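Local coordinates for antifreeze protein (Uncultured bacterium, PDB 6EIO) that binds ice, probably through two surfaces of its beta-solenoid body, and so is expected to act as a bacterial antifreeze protein, at residues Thr23-Ile28 with Ile146-Ile151; Gly57-Thr62 with His77-Ile82; Gly110-Leu115 with Ser126-Ser131; Leu117-Tyr122 with Asp138-Pro143; Ser153-Thr158 with Ser180-Gly185. One frame throughout, in Å; residues are numbered along the deposited sequence. Where two conformers were deposited one is given.

How the contacts relate
The five contacts sample a beta-solenoid from one end to the other. Contacts 1 and 4 are neighbours with centres 9 Å apart: strands 147-151 and 120-124 pair in parallel, with Gln150 N to Tyr122 O at 2.8 Å. Contacts 3 and 5, centres 10 Å apart, share another face, where strand 128-130 lies beside strand 155-157 and Ser131 O meets Thr158 OG1 at 2.9 Å. Leu128 of contact 3 also packs inside on Ile151 of contact 1. Contact 2 stands apart, its centre about 34 Å from that of contact 4. A sulfate, probably from the crystallisation liquor, lies about 6 Å from the side chain of Asp138 in contact 4.

Contact 1. Residues Thr23-Ile28 with Ile146-Ile151; sequences TVQTPI and IFVIQI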
# COMPACT_ATOMS: atom_id res chain seq x y z
N THR A 23 -1.93 2.61 -22.37
CA THR A 23 -2.20 3.83 -21.62
C THR A 23 -1.19 3.98 -20.49
O THR A 23 -0.95 3.04 -19.73
CB THR A 23 -3.61 3.78 -21.04
OG1 THR A 23 -4.54 3.66 -22.11
CG2 THR A 23 -3.91 5.03 -20.23
N VAL A 24 -0.61 5.16 -20.39
CA VAL A 24 0.38 5.48 -19.37
C VAL A 24 -0.36 6.09 -18.18
O VAL A 24 -0.92 7.18 -18.29
CB VAL A 24 1.43 6.45 -19.93
CG1 VAL A 24 2.42 6.89 -18.85
CG2 VAL A 24 2.16 5.82 -21.10
N GLN A 25 -0.37 5.40 -17.04
CA GLN A 25 -0.94 5.97 -15.84
C GLN A 25 -0.01 7.04 -15.29
O GLN A 25 1.21 6.85 -15.24
CB GLN A 25 -1.13 4.90 -14.76
CG GLN A 25 -2.25 3.94 -15.07
CD GLN A 25 -3.56 4.64 -15.26
OE1 GLN A 25 -3.97 5.44 -14.42
NE2 GLN A 25 -4.23 4.37 -16.38
N THR A 26 -0.59 8.16 -14.87
CA THR A 26 0.16 9.16 -14.14
C THR A 26 0.32 8.71 -12.69
O THR A 26 -0.45 7.88 -12.18
CB THR A 26 -0.58 10.50 -14.16
OG1 THR A 26 -1.85 10.33 -13.53
CG2 THR A 26 -0.76 11.02 -15.58
N PRO A 27 1.31 9.25 -11.98
CA PRO A 27 1.39 8.98 -10.55
C PRO A 27 0.12 9.44 -9.86
O PRO A 27 -0.62 10.30 -10.34
CB PRO A 27 2.61 9.80 -10.10
CG PRO A 27 3.40 10.02 -11.35
CD PRO A 27 2.38 10.14 -12.43
N ILE A 28 -0.15 8.84 -8.71
CA ILE A 28 -1.24 9.26 -7.83
C ILE A 28 -0.66 10.19 -6.78
O ILE A 28 0.12 9.76 -5.92
CB ILE A 28 -1.95 8.06 -7.19
CG1 ILE A 28 -2.61 7.24 -8.29
CG2 ILE A 28 -2.99 8.53 -6.16
CD1 ILE A 28 -3.12 5.92 -7.83
N ILE A 146 4.15 3.30 -13.93
CA ILE A 146 3.18 3.34 -12.85
C ILE A 146 2.24 2.14 -12.95
O ILE A 146 1.82 1.74 -14.05
CB ILE A 146 2.37 4.66 -12.89
CG1 ILE A 146 3.29 5.88 -12.70
CG2 ILE A 146 1.23 4.66 -11.88
CD1 ILE A 146 3.90 6.01 -11.33
N PHE A 147 1.90 1.57 -11.78
CA PHE A 147 1.00 0.43 -11.66
C PHE A 147 -0.08 0.81 -10.65
O PHE A 147 0.24 1.12 -9.50
CB PHE A 147 1.75 -0.80 -11.14
CG PHE A 147 3.04 -1.14 -11.86
CD1 PHE A 147 4.22 -0.46 -11.57
CD2 PHE A 147 3.10 -2.21 -12.77
CE1 PHE A 147 5.42 -0.82 -12.17
CE2 PHE A 147 4.30 -2.58 -13.34
CZ PHE A 147 5.46 -1.88 -13.05
N VAL A 148 -1.35 0.76 -11.08
CA VAL A 148 -2.48 1.09 -10.22
C VAL A 148 -3.42 -0.11 -10.19
O VAL A 148 -3.85 -0.58 -11.24
CB VAL A 148 -3.23 2.33 -10.73
CG1 VAL A 148 -4.46 2.62 -9.86
CG2 VAL A 148 -2.30 3.54 -10.80
N ILE A 149 -3.76 -0.57 -8.98
CA ILE A 149 -4.65 -1.71 -8.81
C ILE A 149 -5.84 -1.29 -7.97
O ILE A 149 -5.69 -0.84 -6.83
CB ILE A 149 -3.95 -2.92 -8.18
CG1 ILE A 149 -2.77 -3.35 -9.04
CG2 ILE A 149 -4.95 -4.07 -8.06
CD1 ILE A 149 -1.89 -4.35 -8.38
N GLN A 150 -7.03 -1.42 -8.56
CA GLN A 150 -8.31 -1.07 -7.94
C GLN A 150 -8.95 -2.36 -7.43
O GLN A 150 -9.08 -3.32 -8.20
CB GLN A 150 -9.26 -0.45 -8.96
CG GLN A 150 -8.70 0.78 -9.63
CD GLN A 150 -9.53 1.23 -10.82
OE1 GLN A 150 -10.12 0.40 -11.53
NE2 GLN A 150 -9.56 2.52 -11.05
N ILE A 151 -9.35 -2.39 -6.16
CA ILE A 151 -9.84 -3.61 -5.54
C ILE A 151 -11.19 -3.34 -4.88
O ILE A 151 -11.27 -2.56 -3.93
CB ILE A 151 -8.83 -4.18 -4.53
CG1 ILE A 151 -7.48 -4.41 -5.23
CG2 ILE A 151 -9.35 -5.45 -3.90
CD1 ILE A 151 -6.33 -4.53 -4.29
O HOH W 1 1.08 2.97 -16.54
O HOH W 2 3.46 4.99 -16.23
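Ile146 presses its whole branched side chain against the backbone bend of Gln25, Thr26 and Pro27. Its CG1, anti to the carbonyl carbon (chi1 -62°), comes within 3.4 Å of Gln25 O, while CG2 lies 3.6 Å from Thr26 O and also touches Gln25 CB. A second bend carries CD1 to Pro27, whose ring crosses the isoleucine at about a right angle, Pro27 CG 4.0 Å from Ile146 CD1. A different geometry holds farther along the strand. There Ile28 and Val148 reach for each other tip to tip, and Ile28 CD1 stands 3.9 Å from Val148 CG2, with Val148 CG1 only slightly farther off.

No direct hydrogen bond joins the two backbones; two waters bridge them instead. One accepts from Gln25 N at 2.9 Å and donates to Ile146 O; the other donates to Gln25 O and accepts from Ile146 N at 2.9 Å. The bent side chain of Gln25 touches through its aliphatic carbons, while OE1 is hydrogen-bonded to Arg100, which also binds Thr26 O and Pro27 O. An alanine at Ile146 would lose the CD1 packing on Pro27 and the CG2 contact with Thr26 O, and would probably open a gap between the loop and the start of the strand.

Ile28 also packs on Ala93, Asp96 and Ala97 of helix 81-99. The N-terminal segment thus straps across the start of strand 147-151 beside that helix, in the fold of the ice-binding-like family: a beta-solenoid of parallel strands with a long helix lying alongside.

Contact 2. Residues Gly57-Thr62 with His77-Ile82; sequences GLSPGT and HINDAI
Asn79 reaches across from the end of strand 76-78 into the turn Ser59-Gly61, and its amide adds side-chain bonds to the backbone pairing. From CB the chain turns so that CG is anti to the carbonyl carbon (chi1 -67°), which brings CG to 3.7 Å from both Pro60 O and Gly61 O. OD1 settles beside Pro60 CA at 3.2 Å and near Ser59 OG, a hydroxyl that is hydrogen-bonded to Asn84 of the following helix. At the other tip ND2 donates to two carbonyls, Gly61 O at 2.9 Å and Pro60 O at 3.3 Å. Neither bond is straight, and the nitrogen stands above both carbonyl planes, 53° out of that of Gly61. Thr62 CG2 lies against the same nitrogen at 3.7 Å, the two side chains crossing obliquely. An alanine at Asn79 would probably leave the carbonyls of Pro60 and Gly61 without this shared donor and the turn, with its cis peptide before Pro60, less firmly fixed.

Behind the turn the backbones pair in parallel: Leu58 N donates to His77 O at 2.9 Å and Asn79 N to Leu58 O at 3.0 Å. Leu58 and Ile78 put their side chains on the same face, where both touch Ile64. His77 ND1 donates to Asp80 OD2 in the plane of the ring, and Asp80 is the N-cap of helix 81-99. Strand 55-58 is thus flanked by strands 36-40 and 76-78, and the chain leaves this end of the solenoid straight into the helix, whose Lys87 binds Ser59 O.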
# COMPACT_ATOMS: atom_id res chain seq x y z
N GLY A 57 0.82 8.65 11.38
CA GLY A 57 -0.29 9.56 11.56
C GLY A 57 -1.56 8.87 12.02
O GLY A 57 -1.84 7.72 11.64
N LEU A 58 -2.36 9.60 12.79
CA LEU A 58 -3.66 9.13 13.25
C LEU A 58 -4.58 10.34 13.35
O LEU A 58 -4.25 11.32 14.02
CB LEU A 58 -3.55 8.44 14.61
CG LEU A 58 -4.87 8.02 15.24
CD1 LEU A 58 -5.60 6.95 14.42
CD2 LEU A 58 -4.63 7.53 16.66
N SER A 59 -5.75 10.25 12.70
CA SER A 59 -6.77 11.28 12.79
C SER A 59 -8.01 10.71 12.13
O SER A 59 -7.88 10.12 11.06
CB SER A 59 -6.32 12.53 12.03
OG SER A 59 -7.40 13.44 11.91
N PRO A 60 -9.21 10.86 12.71
CA PRO A 60 -9.54 11.66 13.90
C PRO A 60 -9.43 10.89 15.22
O PRO A 60 -9.69 11.47 16.27
CB PRO A 60 -11.00 12.03 13.65
CG PRO A 60 -11.53 10.84 12.91
CD PRO A 60 -10.42 10.39 12.01
N GLY A 61 -9.08 9.60 15.18
CA GLY A 61 -8.92 8.83 16.39
C GLY A 61 -7.76 9.33 17.25
O GLY A 61 -6.95 10.14 16.82
N THR A 62 -7.70 8.82 18.48
CA THR A 62 -6.71 9.29 19.44
C THR A 62 -5.75 8.23 19.96
O THR A 62 -4.67 8.59 20.46
CB THR A 62 -7.41 9.93 20.65
OG1 THR A 62 -8.30 8.97 21.24
CG2 THR A 62 -8.21 11.15 20.22
N HIS A 77 2.20 12.02 14.50
CA HIS A 77 1.26 13.10 14.22
C HIS A 77 -0.15 12.62 14.52
O HIS A 77 -0.71 11.84 13.74
CB HIS A 77 1.37 13.49 12.75
CG HIS A 77 2.66 14.15 12.38
ND1 HIS A 77 2.94 15.45 12.75
CD2 HIS A 77 3.74 13.73 11.67
CE1 HIS A 77 4.14 15.79 12.29
NE2 HIS A 77 4.64 14.77 11.62
N ILE A 78 -0.71 13.06 15.64
CA ILE A 78 -2.06 12.68 16.06
C ILE A 78 -2.92 13.93 16.12
O ILE A 78 -2.68 14.83 16.93
CB ILE A 78 -2.09 11.96 17.42
CG1 ILE A 78 -1.20 10.72 17.41
CG2 ILE A 78 -3.52 11.61 17.77
CD1 ILE A 78 -1.10 10.02 18.75
N ASN A 79 -3.91 14.01 15.23
CA ASN A 79 -4.88 15.09 15.25
C ASN A 79 -4.22 16.47 15.23
O ASN A 79 -4.72 17.42 15.82
CB ASN A 79 -5.86 14.95 16.42
CG ASN A 79 -6.73 13.74 16.24
OD1 ASN A 79 -7.18 13.48 15.12
ND2 ASN A 79 -6.95 12.98 17.30
N ASP A 80 -3.12 16.57 14.51
CA ASP A 80 -2.42 17.82 14.35
C ASP A 80 -2.55 18.31 12.91
O ASP A 80 -3.24 17.71 12.07
CB ASP A 80 -0.98 17.67 14.84
CG ASP A 80 -0.11 16.80 13.94
OD1 ASP A 80 -0.66 16.10 13.06
OD2 ASP A 80 1.14 16.85 14.12
N ALA A 81 -1.92 19.43 12.60
CA ALA A 81 -2.12 20.02 11.30
C ALA A 81 -1.74 19.05 10.17
O ALA A 81 -2.46 18.89 9.18
CB ALA A 81 -1.30 21.30 11.21
N ILE A 82 -0.57 18.42 10.29
CA ILE A 82 -0.10 17.54 9.23
C ILE A 82 -0.97 16.30 9.12
O ILE A 82 -1.35 15.89 8.01
CB ILE A 82 1.41 17.22 9.40
CG1 ILE A 82 2.24 18.46 9.17
CG2 ILE A 82 1.83 16.10 8.47
CD1 ILE A 82 3.71 18.30 9.46

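Contact 3. Residues Gly110-Leu115 with Ser126-Ser131; sequences GNIGGL and SSLAVS
Asn111 and Ser131 are joined through the amide oxygen of the asparagine. Its chi1 of 176° puts CG anti to the backbone N; with chi2 at 41°, OD1 then lies where Ser131 N donates to it at 2.9 Å and Gly113 N at 3.0 Å, the two donors coming from opposite faces of the amide plane. The second bond closes an Asx turn, so one oxygen both shapes the bend and ties it to the neighbouring strand. ND2 is held by Ser132 OG, which would disfavour a flip of the amide.

Ile112 is set differently: its CG1 stands between the backbone N and the carbonyl carbon (chi1 59°), within 3.4 Å of Ala129 O, the oxygen that accepts from Ile112 N at 2.8 Å. Its CG2 branch meets Leu128 CD1 at 3.7 Å and its CD1 meets Leu128 CD2 at 4.0 Å, the two side chains crossing at about a right angle. Ala129 N also donates to Gly110 O.

Strand 110-111 is the outermost of its sheet within the chain. Strand 128-130 separates it from strand 155-157, while Ile112 and Val130 pack inward on Val135 and Leu128 on Ile151 of strand 147-151.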
# COMPACT_ATOMS: atom_id res chain seq x y z
N GLY A 110 -8.91 -12.39 -7.42
CA GLY A 110 -8.53 -13.61 -6.76
C GLY A 110 -7.03 -13.73 -6.57
O GLY A 110 -6.31 -12.75 -6.41
N ASN A 111 -6.55 -14.96 -6.56
CA ASN A 111 -5.13 -15.21 -6.36
C ASN A 111 -4.34 -14.75 -7.58
O ASN A 111 -4.58 -15.22 -8.70
CB ASN A 111 -4.90 -16.69 -6.12
CG ASN A 111 -3.43 -17.02 -6.01
OD1 ASN A 111 -2.65 -16.30 -5.39
ND2 ASN A 111 -3.05 -18.14 -6.61
N ILE A 112 -3.38 -13.85 -7.35
CA ILE A 112 -2.45 -13.39 -8.38
C ILE A 112 -1.03 -13.86 -8.12
O ILE A 112 -0.10 -13.41 -8.81
CB ILE A 112 -2.53 -11.87 -8.60
CG1 ILE A 112 -2.21 -11.10 -7.32
CG2 ILE A 112 -3.90 -11.50 -9.15
CD1 ILE A 112 -2.06 -9.62 -7.55
N GLY A 113 -0.83 -14.77 -7.17
CA GLY A 113 0.48 -15.37 -7.02
C GLY A 113 0.92 -16.05 -8.30
O GLY A 113 0.12 -16.66 -9.00
N GLY A 114 2.20 -15.92 -8.61
CA GLY A 114 2.78 -16.43 -9.83
C GLY A 114 2.67 -15.51 -11.02
O GLY A 114 3.27 -15.79 -12.07
N LEU A 115 1.94 -14.41 -10.91
CA LEU A 115 1.73 -13.54 -12.06
C LEU A 115 2.74 -12.41 -12.09
O LEU A 115 3.21 -11.93 -11.07
CB LEU A 115 0.34 -12.92 -12.04
CG LEU A 115 -0.81 -13.86 -12.27
CD1 LEU A 115 -2.08 -13.04 -12.24
CD2 LEU A 115 -0.68 -14.62 -13.58
N SER A 126 -13.68 -8.34 -7.11
CA SER A 126 -13.85 -9.15 -5.90
C SER A 126 -12.54 -9.05 -5.10
O SER A 126 -11.70 -8.17 -5.34
CB SER A 126 -14.27 -10.57 -6.29
OG SER A 126 -13.33 -11.16 -7.17
N SER A 127 -12.34 -9.97 -4.17
CA SER A 127 -11.13 -9.91 -3.36
C SER A 127 -9.91 -10.28 -4.20
O SER A 127 -9.97 -11.12 -5.11
CB SER A 127 -11.22 -10.85 -2.17
OG SER A 127 -12.15 -10.39 -1.19
N LEU A 128 -8.79 -9.62 -3.89
CA LEU A 128 -7.51 -9.86 -4.55
C LEU A 128 -6.56 -10.42 -3.50
O LEU A 128 -6.54 -9.95 -2.36
CB LEU A 128 -6.95 -8.57 -5.13
CG LEU A 128 -5.82 -8.74 -6.15
CD1 LEU A 128 -6.33 -9.38 -7.43
CD2 LEU A 128 -5.20 -7.38 -6.43
N ALA A 129 -5.78 -11.44 -3.87
CA ALA A 129 -4.95 -12.12 -2.89
C ALA A 129 -3.64 -12.55 -3.52
O ALA A 129 -3.57 -12.79 -4.72
CB ALA A 129 -5.66 -13.36 -2.35
N VAL A 130 -2.61 -12.64 -2.70
CA VAL A 130 -1.42 -13.40 -3.06
C VAL A 130 -1.45 -14.61 -2.13
O VAL A 130 -1.10 -14.51 -0.95
CB VAL A 130 -0.14 -12.58 -2.92
CG1 VAL A 130 1.01 -13.31 -3.56
CG2 VAL A 130 -0.31 -11.18 -3.53
N SER A 131 -1.89 -15.77 -2.65
CA SER A 131 -2.10 -16.94 -1.80
C SER A 131 -1.08 -18.03 -2.04
O SER A 131 -0.71 -18.73 -1.10
CB SER A 131 -3.51 -17.53 -1.94
OG SER A 131 -3.76 -18.20 -3.16

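Contact 4. Residues Leu117-Tyr122 with Asp138-Pro143; sequences LTPGLY and DALGDP
Asp138 N donates to Leu117 O at 3.0 Å, the one hydrogen bond across this contact. It is nearly straight, 168° at the hydrogen, with the donor tilted 28° from the carbonyl plane. Past it, Thr118 CA points its hydrogen at Asp138 O from 3.5 Å, an almost straight CA-H...O contact. Pro119 packs beside the same oxygen, its CD at 3.4 Å from Asp138 O. The proline edge continues along the loop, where Pro119 CG lies 4.0 Å from Ala139 CA.

Thr118 OG1 stands between the backbone N and the carbonyl carbon (chi1 48°), which leaves CG2 anti to the carbonyl carbon, and this methyl meets Leu140 CD1 at 3.9 Å. Asp138 OD1 accepts from Leu140 N at 3.0 Å in an Asx turn, which overlaps a type I' turn from Ala139 to Asp142. The Tyr122 hydroxyl donates to Thr118 O at 2.6 Å, with that oxygen in the plane of the phenol ring, a bond within the segment that would restrain the bend between Leu117 and Gly120.

The contact joins the end of strand 135-138 to the bend between strands 116-117 and 120-124. Strand 116-117 pairs with 135-138 on one face of the solenoid, and after the bend strand 120-124 runs between 106-107 and 147-151 on the next. Pro119 rests on Phe147 of that last strand, and Leu20 of the N-terminal loop touches Thr118 and Leu140.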
# COMPACT_ATOMS: atom_id res chain seq x y z
N LEU A 117 2.77 -8.57 -13.46
CA LEU A 117 1.96 -7.42 -13.85
C LEU A 117 2.88 -6.38 -14.47
O LEU A 117 3.82 -5.90 -13.82
CB LEU A 117 1.22 -6.85 -12.65
CG LEU A 117 0.30 -7.83 -11.92
CD1 LEU A 117 -0.43 -7.12 -10.79
CD2 LEU A 117 -0.68 -8.48 -12.88
N THR A 118 2.60 -6.03 -15.71
CA THR A 118 3.27 -4.96 -16.43
C THR A 118 2.54 -3.64 -16.18
O THR A 118 1.48 -3.60 -15.54
CB THR A 118 3.36 -5.36 -17.91
OG1 THR A 118 2.08 -5.82 -18.36
CG2 THR A 118 4.37 -6.50 -18.11
N PRO A 119 3.11 -2.51 -16.62
CA PRO A 119 2.57 -1.21 -16.19
C PRO A 119 1.14 -0.98 -16.67
O PRO A 119 0.74 -1.42 -17.75
CB PRO A 119 3.53 -0.20 -16.82
CG PRO A 119 4.84 -0.96 -16.89
CD PRO A 119 4.41 -2.34 -17.31
N GLY A 120 0.39 -0.24 -15.87
CA GLY A 120 -0.95 0.18 -16.25
C GLY A 120 -1.93 0.09 -15.11
O GLY A 120 -1.56 0.25 -13.94
N LEU A 121 -3.19 -0.14 -15.49
CA LEU A 121 -4.35 -0.06 -14.61
C LEU A 121 -5.01 -1.43 -14.56
O LEU A 121 -5.29 -2.03 -15.62
CB LEU A 121 -5.33 0.98 -15.16
CG LEU A 121 -6.60 1.21 -14.34
CD1 LEU A 121 -6.29 1.70 -12.94
CD2 LEU A 121 -7.49 2.20 -15.07
N TYR A 122 -5.28 -1.90 -13.34
CA TYR A 122 -5.88 -3.19 -13.09
C TYR A 122 -7.09 -3.00 -12.19
O TYR A 122 -7.06 -2.18 -11.27
CB TYR A 122 -4.89 -4.11 -12.37
CG TYR A 122 -3.69 -4.44 -13.22
CD1 TYR A 122 -2.55 -3.62 -13.23
CD2 TYR A 122 -3.70 -5.55 -14.05
CE1 TYR A 122 -1.46 -3.92 -14.02
CE2 TYR A 122 -2.62 -5.86 -14.85
CZ TYR A 122 -1.49 -5.06 -14.82
OH TYR A 122 -0.43 -5.41 -15.62
N ASP A 138 6.70 -5.73 -13.18
CA ASP A 138 7.80 -5.68 -14.15
C ASP A 138 7.60 -4.44 -15.01
O ASP A 138 6.61 -4.33 -15.74
CB ASP A 138 7.82 -6.97 -14.97
CG ASP A 138 9.08 -7.16 -15.79
OD1 ASP A 138 9.61 -6.14 -16.31
OD2 ASP A 138 9.50 -8.34 -15.92
N ALA A 139 8.53 -3.48 -14.88
CA ALA A 139 8.44 -2.21 -15.58
C ALA A 139 9.06 -2.25 -16.98
O ALA A 139 9.08 -1.22 -17.66
CB ALA A 139 9.09 -1.09 -14.76
N LEU A 140 9.56 -3.40 -17.41
CA LEU A 140 10.02 -3.58 -18.79
C LEU A 140 11.14 -2.60 -19.16
O LEU A 140 11.32 -2.28 -20.34
CB LEU A 140 8.86 -3.49 -19.79
CG LEU A 140 7.75 -4.52 -19.56
CD1 LEU A 140 6.57 -4.22 -20.45
CD2 LEU A 140 8.22 -5.94 -19.76
N GLY A 141 11.92 -2.17 -18.18
CA GLY A 141 13.07 -1.32 -18.41
C GLY A 141 12.80 0.16 -18.28
O GLY A 141 13.70 0.96 -18.57
N ASP A 142 11.60 0.56 -17.85
CA ASP A 142 11.24 1.97 -17.67
C ASP A 142 10.89 2.20 -16.21
O ASP A 142 9.74 1.98 -15.80
CB ASP A 142 10.06 2.34 -18.56
CG ASP A 142 9.66 3.80 -18.40
OD1 ASP A 142 10.31 4.54 -17.64
OD2 ASP A 142 8.67 4.20 -19.05
N PRO A 143 11.84 2.64 -15.39
CA PRO A 143 11.54 2.84 -13.97
C PRO A 143 10.40 3.80 -13.70
O PRO A 143 9.78 3.71 -12.63
CB PRO A 143 12.87 3.37 -13.40
CG PRO A 143 13.91 2.78 -14.31
CD PRO A 143 13.27 2.86 -15.67

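Contact 5. Residues Ser153-Thr158 with Ser180-Gly185; sequences STLTTT and SSASFG
Leu155 and Phe184 mark the tightly packed side of this strand pair. Leu155 CB lies 4.1 Å from Ala182 CB, and its CD2, near the ring plane at the edge of Phe184, meets CZ at 4.0 Å. Thr157 OG1 also lies at the ring edge near its plane, and Thr157 CG2 is 3.9 Å from Phe184 CD1. That OG1, between the backbone N and the carbonyl carbon (chi1 63°), accepts from Gly185 N at 3.0 Å and is also hydrogen-bonded to Thr188, so this buried hydroxyl has two partners.

The opposite face, that of Thr156 and Ser183, is looser. Both residues are partly exposed, as are Thr154 and Ser181 just before the strands, and Thr156 CG2 merely skirts Ser183 O at 3.8 Å. Such a row of small hydroxyl side chains is consistent with a surface that meets ice.

Between the faces run regular parallel bonds, including Ser183 N to Leu155 O at 2.9 Å and Thr157 N to Ser183 O at 3.1 Å, with the strand axes only 10° apart. Strand 155-157 is flanked by 128-130, and 182-184 by 200-202; beneath them Leu155 packs on Trp176 and Val178, and Phe184 on Phe190 and Phe202.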
# COMPACT_ATOMS: atom_id res chain seq x y z
N SER A 153 -13.02 -5.17 -3.00
CA SER A 153 -13.23 -5.86 -1.75
C SER A 153 -11.95 -5.79 -0.92
O SER A 153 -11.41 -4.70 -0.70
CB SER A 153 -13.72 -7.29 -2.04
OG SER A 153 -14.10 -7.89 -0.82
N THR A 154 -11.48 -6.93 -0.45
CA THR A 154 -10.29 -7.03 0.38
C THR A 154 -9.05 -7.37 -0.43
O THR A 154 -9.11 -7.90 -1.54
CB THR A 154 -10.49 -8.08 1.48
OG1 THR A 154 -10.69 -9.35 0.85
CG2 THR A 154 -11.65 -7.75 2.39
N LEU A 155 -7.90 -7.06 0.19
CA LEU A 155 -6.58 -7.42 -0.30
C LEU A 155 -5.89 -8.24 0.79
O LEU A 155 -5.75 -7.74 1.91
CB LEU A 155 -5.77 -6.15 -0.58
CG LEU A 155 -4.28 -6.35 -0.90
CD1 LEU A 155 -4.07 -7.19 -2.15
CD2 LEU A 155 -3.61 -4.99 -1.04
N THR A 156 -5.45 -9.46 0.48
CA THR A 156 -4.86 -10.30 1.50
C THR A 156 -3.68 -11.08 0.93
O THR A 156 -3.54 -11.29 -0.27
CB THR A 156 -5.84 -11.30 2.11
OG1 THR A 156 -6.29 -12.19 1.10
CG2 THR A 156 -7.00 -10.57 2.75
N THR A 157 -2.82 -11.52 1.86
CA THR A 157 -1.76 -12.45 1.54
C THR A 157 -1.71 -13.56 2.60
O THR A 157 -1.97 -13.33 3.78
CB THR A 157 -0.38 -11.77 1.47
OG1 THR A 157 -0.05 -11.25 2.75
CG2 THR A 157 -0.38 -10.64 0.46
N THR A 158 -1.32 -14.75 2.17
CA THR A 158 -0.97 -15.81 3.11
C THR A 158 0.45 -15.59 3.61
O THR A 158 1.20 -14.73 3.11
CB THR A 158 -1.08 -17.19 2.44
OG1 THR A 158 -0.32 -17.13 1.24
CG2 THR A 158 -2.51 -17.58 2.13
N SER A 180 -12.29 -2.13 0.96
CA SER A 180 -12.61 -2.49 2.33
C SER A 180 -11.32 -2.52 3.14
O SER A 180 -10.78 -1.44 3.42
CB SER A 180 -13.51 -3.71 2.43
OG SER A 180 -12.82 -4.80 1.89
N SER A 181 -10.80 -3.69 3.51
CA SER A 181 -9.63 -3.83 4.36
C SER A 181 -8.58 -4.73 3.72
O SER A 181 -8.86 -5.49 2.79
CB SER A 181 -10.02 -4.40 5.72
OG SER A 181 -10.79 -3.46 6.46
N ALA A 182 -7.37 -4.63 4.25
CA ALA A 182 -6.25 -5.46 3.83
C ALA A 182 -5.66 -6.20 5.02
O ALA A 182 -5.60 -5.67 6.13
CB ALA A 182 -5.16 -4.62 3.17
N SER A 183 -5.21 -7.44 4.77
CA SER A 183 -4.57 -8.24 5.81
C SER A 183 -3.40 -9.01 5.21
O SER A 183 -3.56 -9.80 4.27
CB SER A 183 -5.58 -9.16 6.49
OG SER A 183 -5.14 -9.57 7.78
N PHE A 184 -2.23 -8.79 5.79
CA PHE A 184 -0.99 -9.36 5.30
C PHE A 184 -0.49 -10.43 6.26
O PHE A 184 -0.23 -10.16 7.44
CB PHE A 184 0.05 -8.25 5.09
CG PHE A 184 -0.45 -7.21 4.12
CD1 PHE A 184 -0.53 -7.53 2.77
CD2 PHE A 184 -0.91 -5.97 4.55
CE1 PHE A 184 -1.04 -6.61 1.87
CE2 PHE A 184 -1.40 -5.05 3.64
CZ PHE A 184 -1.47 -5.37 2.30
N GLY A 185 -0.36 -11.65 5.75
CA GLY A 185 0.03 -12.76 6.59
C GLY A 185 1.46 -12.66 7.09
O GLY A 185 2.28 -11.90 6.57